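Local coordinates for protein eukaryotic initiation factor 4F subunit p150 (Saccharomyces cerevisiae, PDB 2VSO) that joins the cap-binding eIF4F complex as its large scaffold subunit, seen here as the eIF4A-binding middle domain, and stimulates translation initiation on mRNA, at residues N71-L84 against V125-F137. Sequence-based numbering, arbitrary orientation.
Sequences NGETLKAVIEQIFL and VLHYLVARCHAEF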
loop_
_atom_site.group_PDB
_atom_site.type_symbol
_atom_site.label_atom_id
_atom_site.label_comp_id
_atom_site.label_asym_id
_atom_site.label_seq_id
_atom_site.Cartn_x
_atom_site.Cartn_y
_atom_site.Cartn_z
ATOM N N ASN C 71 -21.618 -26.990 24.629
ATOM C CA ASN C 71 -22.137 -26.511 23.357
ATOM C C ASN C 71 -21.122 -25.746 22.532
ATOM O O ASN C 71 -21.501 -24.871 21.753
ATOM C CB ASN C 71 -23.371 -25.653 23.593
ATOM C CG ASN C 71 -24.453 -26.402 24.324
ATOM O OD1 ASN C 71 -24.748 -27.551 23.997
ATOM N ND2 ASN C 71 -25.043 -25.768 25.330
ATOM N N GLY C 72 -19.842 -26.084 22.708
ATOM C CA GLY C 72 -18.747 -25.485 21.948
ATOM C C GLY C 72 -18.740 -23.965 21.828
ATOM O O GLY C 72 -18.253 -23.411 20.843
ATOM N N GLU C 73 -19.258 -23.286 22.845
ATOM C CA GLU C 73 -19.529 -21.852 22.753
ATOM C C GLU C 73 -18.311 -20.941 22.533
ATOM O O GLU C 73 -18.440 -19.897 21.904
ATOM C CB GLU C 73 -20.326 -21.371 23.974
ATOM C CG GLU C 73 -19.888 -21.981 25.297
ATOM C CD GLU C 73 -20.890 -23.002 25.839
ATOM O OE1 GLU C 73 -21.321 -23.890 25.067
ATOM O OE2 GLU C 73 -21.237 -22.902 27.037
ATOM N N THR C 74 -17.158 -21.333 23.069
ATOM C CA THR C 74 -15.936 -20.532 23.044
ATOM C C THR C 74 -15.217 -20.685 21.707
ATOM O O THR C 74 -14.679 -19.729 21.162
ATOM C CB THR C 74 -14.976 -20.955 24.167
ATOM O OG1 THR C 74 -15.443 -20.441 25.425
ATOM C CG2 THR C 74 -13.561 -20.447 23.896
ATOM N N LEU C 75 -15.220 -21.908 21.194
ATOM C CA LEU C 75 -14.698 -22.199 19.873
ATOM C C LEU C 75 -15.564 -21.568 18.782
ATOM O O LEU C 75 -15.045 -21.049 17.805
ATOM C CB LEU C 75 -14.605 -23.709 19.677
ATOM C CG LEU C 75 -14.409 -24.237 18.262
ATOM C CD1 LEU C 75 -13.091 -23.754 17.682
ATOM C CD2 LEU C 75 -14.466 -25.751 18.307
ATOM N N LYS C 76 -16.884 -21.620 18.932
ATOM C CA LYS C 76 -17.758 -20.913 17.996
ATOM C C LYS C 76 -17.355 -19.452 18.006
ATOM O O LYS C 76 -17.404 -18.771 16.977
ATOM C CB LYS C 76 -19.220 -20.979 18.433
ATOM C CG LYS C 76 -19.951 -22.307 18.247
ATOM C CD LYS C 76 -21.340 -22.240 18.935
ATOM C CE LYS C 76 -22.151 -23.532 18.797
ATOM N NZ LYS C 76 -23.164 -23.681 19.899
ATOM N N ALA C 77 -16.968 -18.977 19.189
ATOM C CA ALA C 77 -16.749 -17.562 19.403
ATOM C C ALA C 77 -15.428 -17.126 18.743
ATOM O O ALA C 77 -15.323 -16.042 18.164
ATOM C CB ALA C 77 -16.760 -17.258 20.892
ATOM N N VAL C 78 -14.442 -18.010 18.823
ATOM C CA VAL C 78 -13.149 -17.846 18.189
ATOM C C VAL C 78 -13.243 -17.852 16.665
ATOM O O VAL C 78 -12.672 -16.984 16.016
ATOM C CB VAL C 78 -12.191 -18.951 18.638
ATOM C CG1 VAL C 78 -11.060 -19.128 17.630
ATOM C CG2 VAL C 78 -11.664 -18.647 20.028
ATOM N N ILE C 79 -13.957 -18.820 16.092
ATOM C CA ILE C 79 -14.185 -18.821 14.642
ATOM C C ILE C 79 -14.827 -17.506 14.207
ATOM O O ILE C 79 -14.447 -16.918 13.204
ATOM C CB ILE C 79 -15.125 -19.964 14.168
ATOM C CG1 ILE C 79 -14.539 -21.352 14.449
ATOM C CG2 ILE C 79 -15.429 -19.812 12.701
ATOM C CD1 ILE C 79 -13.049 -21.377 14.537
ATOM N N GLU C 80 -15.816 -17.053 14.960
ATOM C CA GLU C 80 -16.601 -15.902 14.549
ATOM C C GLU C 80 -15.739 -14.649 14.529
ATOM O O GLU C 80 -15.954 -13.732 13.729
ATOM C CB GLU C 80 -17.763 -15.702 15.501
ATOM C CG GLU C 80 -18.609 -14.487 15.186
ATOM C CD GLU C 80 -19.471 -14.052 16.358
ATOM O OE1 GLU C 80 -20.361 -13.203 16.150
ATOM O OE2 GLU C 80 -19.252 -14.554 17.483
ATOM N N GLN C 81 -14.757 -14.624 15.418
ATOM C CA GLN C 81 -13.867 -13.485 15.533
ATOM C C GLN C 81 -12.794 -13.491 14.452
ATOM O O GLN C 81 -12.321 -12.432 14.040
ATOM C CB GLN C 81 -13.203 -13.471 16.903
ATOM C CG GLN C 81 -14.026 -12.839 17.984
ATOM C CD GLN C 81 -13.262 -12.762 19.290
ATOM O OE1 GLN C 81 -12.271 -12.039 19.400
ATOM N NE2 GLN C 81 -13.720 -13.507 20.290
ATOM N N ILE C 82 -12.399 -14.682 14.012
ATOM C CA ILE C 82 -11.415 -14.804 12.949
ATOM C C ILE C 82 -12.031 -14.318 11.654
ATOM O O ILE C 82 -11.362 -13.680 10.846
ATOM C CB ILE C 82 -10.911 -16.246 12.762
ATOM C CG1 ILE C 82 -10.140 -16.703 13.998
ATOM C CG2 ILE C 82 -10.010 -16.324 11.542
ATOM C CD1 ILE C 82 -9.652 -18.126 13.919
ATOM N N PHE C 83 -13.314 -14.611 11.469
ATOM C CA PHE C 83 -14.041 -14.118 10.300
ATOM C C PHE C 83 -14.193 -12.606 10.317
ATOM O O PHE C 83 -13.992 -11.943 9.300
ATOM C CB PHE C 83 -15.414 -14.767 10.172
ATOM C CG PHE C 83 -15.414 -16.033 9.377
ATOM C CD1 PHE C 83 -16.089 -16.108 8.169
ATOM C CD2 PHE C 83 -14.742 -17.157 9.831
ATOM C CE1 PHE C 83 -16.107 -17.288 7.437
ATOM C CE2 PHE C 83 -14.743 -18.331 9.091
ATOM C CZ PHE C 83 -15.422 -18.394 7.892
ATOM N N LEU C 84 -14.556 -12.057 11.468
ATOM C CA LEU C 84 -14.683 -10.610 11.583
ATOM C C LEU C 84 -13.340 -9.932 11.261
ATOM O O LEU C 84 -13.305 -8.929 10.551
ATOM C CB LEU C 84 -15.201 -10.223 12.973
ATOM C CG LEU C 84 -16.610 -10.738 13.310
ATOM C CD1 LEU C 84 -16.980 -10.436 14.745
ATOM C CD2 LEU C 84 -17.652 -10.161 12.383
ATOM N N VAL C 125 -14.896 -28.470 13.460
ATOM C CA VAL C 125 -14.463 -27.137 13.086
ATOM C C VAL C 125 -14.840 -26.830 11.643
ATOM O O VAL C 125 -15.194 -25.697 11.317
ATOM C CB VAL C 125 -12.956 -27.000 13.216
ATOM C CG1 VAL C 125 -12.518 -25.551 12.949
ATOM C CG2 VAL C 125 -12.508 -27.470 14.565
ATOM N N LEU C 126 -14.752 -27.840 10.781
ATOM C CA LEU C 126 -15.091 -27.687 9.370
ATOM C C LEU C 126 -16.534 -27.253 9.244
ATOM O O LEU C 126 -16.857 -26.339 8.480
ATOM C CB LEU C 126 -14.875 -28.998 8.624
ATOM C CG LEU C 126 -13.425 -29.283 8.264
ATOM C CD1 LEU C 126 -13.244 -30.746 7.880
ATOM C CD2 LEU C 126 -12.958 -28.335 7.148
ATOM N N HIS C 127 -17.405 -27.914 10.005
ATOM C CA HIS C 127 -18.806 -27.542 10.028
ATOM C C HIS C 127 -19.012 -26.150 10.617
ATOM O O HIS C 127 -19.874 -25.401 10.160
ATOM C CB HIS C 127 -19.651 -28.550 10.791
ATOM C CG HIS C 127 -21.044 -28.066 11.039
ATOM N ND1 HIS C 127 -21.421 -27.469 12.219
ATOM C CD2 HIS C 127 -22.127 -28.028 10.227
ATOM C CE1 HIS C 127 -22.689 -27.102 12.135
ATOM N NE2 HIS C 127 -23.141 -27.435 10.942
ATOM N N TYR C 128 -18.228 -25.807 11.633
ATOM C CA TYR C 128 -18.243 -24.453 12.180
ATOM C C TYR C 128 -17.910 -23.380 11.120
ATOM O O TYR C 128 -18.598 -22.354 11.019
ATOM C CB TYR C 128 -17.274 -24.346 13.352
ATOM C CG TYR C 128 -17.830 -24.788 14.674
ATOM C CD1 TYR C 128 -18.661 -25.900 14.769
ATOM C CD2 TYR C 128 -17.519 -24.105 15.835
ATOM C CE1 TYR C 128 -19.175 -26.311 15.989
ATOM C CE2 TYR C 128 -18.025 -24.509 17.060
ATOM C CZ TYR C 128 -18.852 -25.612 17.130
ATOM O OH TYR C 128 -19.355 -26.016 18.345
ATOM N N LEU C 129 -16.859 -23.613 10.332
ATOM C CA LEU C 129 -16.479 -22.670 9.279
ATOM C C LEU C 129 -17.638 -22.405 8.315
ATOM O O LEU C 129 -18.000 -21.256 8.060
ATOM C CB LEU C 129 -15.258 -23.171 8.496
ATOM C CG LEU C 129 -13.951 -23.349 9.263
ATOM C CD1 LEU C 129 -12.858 -23.849 8.340
ATOM C CD2 LEU C 129 -13.538 -22.065 9.931
ATOM N N VAL C 130 -18.215 -23.469 7.775
ATOM C CA VAL C 130 -19.348 -23.322 6.866
ATOM C C VAL C 130 -20.489 -22.532 7.507
ATOM O O VAL C 130 -20.950 -21.537 6.949
ATOM C CB VAL C 130 -19.891 -24.687 6.392
ATOM C CG1 VAL C 130 -20.665 -24.521 5.095
ATOM C CG2 VAL C 130 -18.751 -25.677 6.210
ATOM N N ALA C 131 -20.930 -22.976 8.681
ATOM C CA ALA C 131 -22.060 -22.361 9.384
ATOM C C ALA C 131 -21.842 -20.873 9.569
ATOM O O ALA C 131 -22.784 -20.080 9.500
ATOM C CB ALA C 131 -22.297 -23.041 10.761
ATOM N N ARG C 132 -20.592 -20.499 9.805
ATOM C CA ARG C 132 -20.249 -19.097 9.988
ATOM C C ARG C 132 -20.152 -18.294 8.682
ATOM O O ARG C 132 -20.321 -17.076 8.718
ATOM C CB ARG C 132 -18.970 -18.964 10.818
ATOM C CG ARG C 132 -18.452 -17.560 10.944
ATOM C CD ARG C 132 -19.471 -16.665 11.579
ATOM N NE ARG C 132 -19.805 -17.103 12.926
ATOM C CZ ARG C 132 -20.852 -16.649 13.604
ATOM N NH1 ARG C 132 -21.653 -15.754 13.048
ATOM N NH2 ARG C 132 -21.103 -17.094 14.829
ATOM N N CYS C 133 -19.898 -18.938 7.540
ATOM C CA CYS C 133 -19.875 -18.154 6.284
ATOM C C CYS C 133 -21.310 -17.857 5.931
ATOM O O CYS C 133 -21.643 -16.751 5.520
ATOM C CB CYS C 133 -19.212 -18.871 5.089
ATOM S SG CYS C 133 -17.556 -19.512 5.346
ATOM N N HIS C 134 -22.150 -18.874 6.097
ATOM C CA HIS C 134 -23.584 -18.762 5.855
ATOM C C HIS C 134 -24.182 -17.648 6.686
ATOM O O HIS C 134 -24.957 -16.833 6.192
ATOM C CB HIS C 134 -24.278 -20.068 6.196
ATOM C CG HIS C 134 -24.221 -21.092 5.105
ATOM N ND1 HIS C 134 -24.645 -20.830 3.817
ATOM C CD2 HIS C 134 -23.821 -22.380 5.112
ATOM C CE1 HIS C 134 -24.492 -21.915 3.079
ATOM N NE2 HIS C 134 -23.999 -22.874 3.843
ATOM N N ALA C 135 -23.810 -17.604 7.953
ATOM C CA ALA C 135 -24.286 -16.534 8.815
ATOM C C ALA C 135 -23.841 -15.177 8.281
ATOM O O ALA C 135 -24.663 -14.294 8.035
ATOM C CB ALA C 135 -23.806 -16.739 10.249
ATOM N N GLU C 136 -22.536 -15.016 8.093
ATOM C CA GLU C 136 -22.001 -13.741 7.639
ATOM C C GLU C 136 -22.482 -13.416 6.224
ATOM O O GLU C 136 -22.711 -12.256 5.889
ATOM C CB GLU C 136 -20.468 -13.728 7.731
ATOM C CG GLU C 136 -19.911 -14.164 9.096
ATOM C CD GLU C 136 -20.313 -13.239 10.244
ATOM O OE1 GLU C 136 -21.129 -12.327 10.027
ATOM O OE2 GLU C 136 -19.807 -13.421 11.371
ATOM N N PHE C 137 -22.658 -14.443 5.403
ATOM C CA PHE C 137 -23.095 -14.246 4.029
ATOM C C PHE C 137 -24.525 -13.735 3.999
ATOM O O PHE C 137 -24.832 -12.761 3.317
ATOM C CB PHE C 137 -22.983 -15.553 3.229
ATOM C CG PHE C 137 -22.997 -15.363 1.731
ATOM C CD1 PHE C 137 -21.865 -14.888 1.060
ATOM C CD2 PHE C 137 -24.134 -15.660 0.990
ATOM C CE1 PHE C 137 -21.865 -14.714 -0.326
ATOM C CE2 PHE C 137 -24.146 -15.490 -0.390
ATOM C CZ PHE C 137 -23.007 -15.017 -1.051
#
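In the MIF4G domain, an all-helical HEAT-type fold, the Phe83 side chain of helix 73-88 fits as a knob into a hole on helix 122-139 formed by Leu129, Arg132, Cys133 and Glu136. The segment axes pass 10.0 Å apart at -52°, and no hydrogen bond spans them. One face of the phenyl ring receives the aliphatic part of Arg132 in a CH-pi contact, CG of Arg132 standing 3.8 Å from the Phe83 ring centroid. At the ring edge lies the sulfur of Cys133, its SG 4.5 Å from the same centroid, while Leu129 CD2 reaches Phe83 CE2 at 4.0 Å. Phe179 adds an edge-to-face partner from helix 163-185.

Arg132 meets two residues of the facing helix and one of its own. With CG anti to the backbone N (chi1 174°), the chain runs over Phe83 and then bends at chi2 and chi3, which turns the guanidinium toward Glu80. There Glu80 CG sits over the centre of the guanidinium face, 3.5 Å from Arg132 CZ, and the carboxylate stacks within 11° of parallel. Opposite charges thus lie close without an N-H directed at the carboxylate. The salt bridge goes instead to Glu136, one turn on, through Arg132 NH1 and Glu136 OE2 at 3.4 Å; Glu136 OE1 pairs with Lys139. Replacing Arg132 by alanine is likely to uncover this face of Phe83, take the nearby positive charge from Glu80 and leave Glu136 OE2 without its salt-bridge partner.

Toward the start of helix 73-88, Ile79 CG2 meets Leu129 CD2 at 4.0 Å, and Leu75 CG lies 3.8 Å from Tyr128 CE2. The tyrosine hydroxyl extends to Gly72, and a weak hydrogen bond links it to Asp113. An apolar seam bordered by charged side chains on its more exposed flank is characteristic of packing between amphipathic helices in such an alpha-helical solenoid.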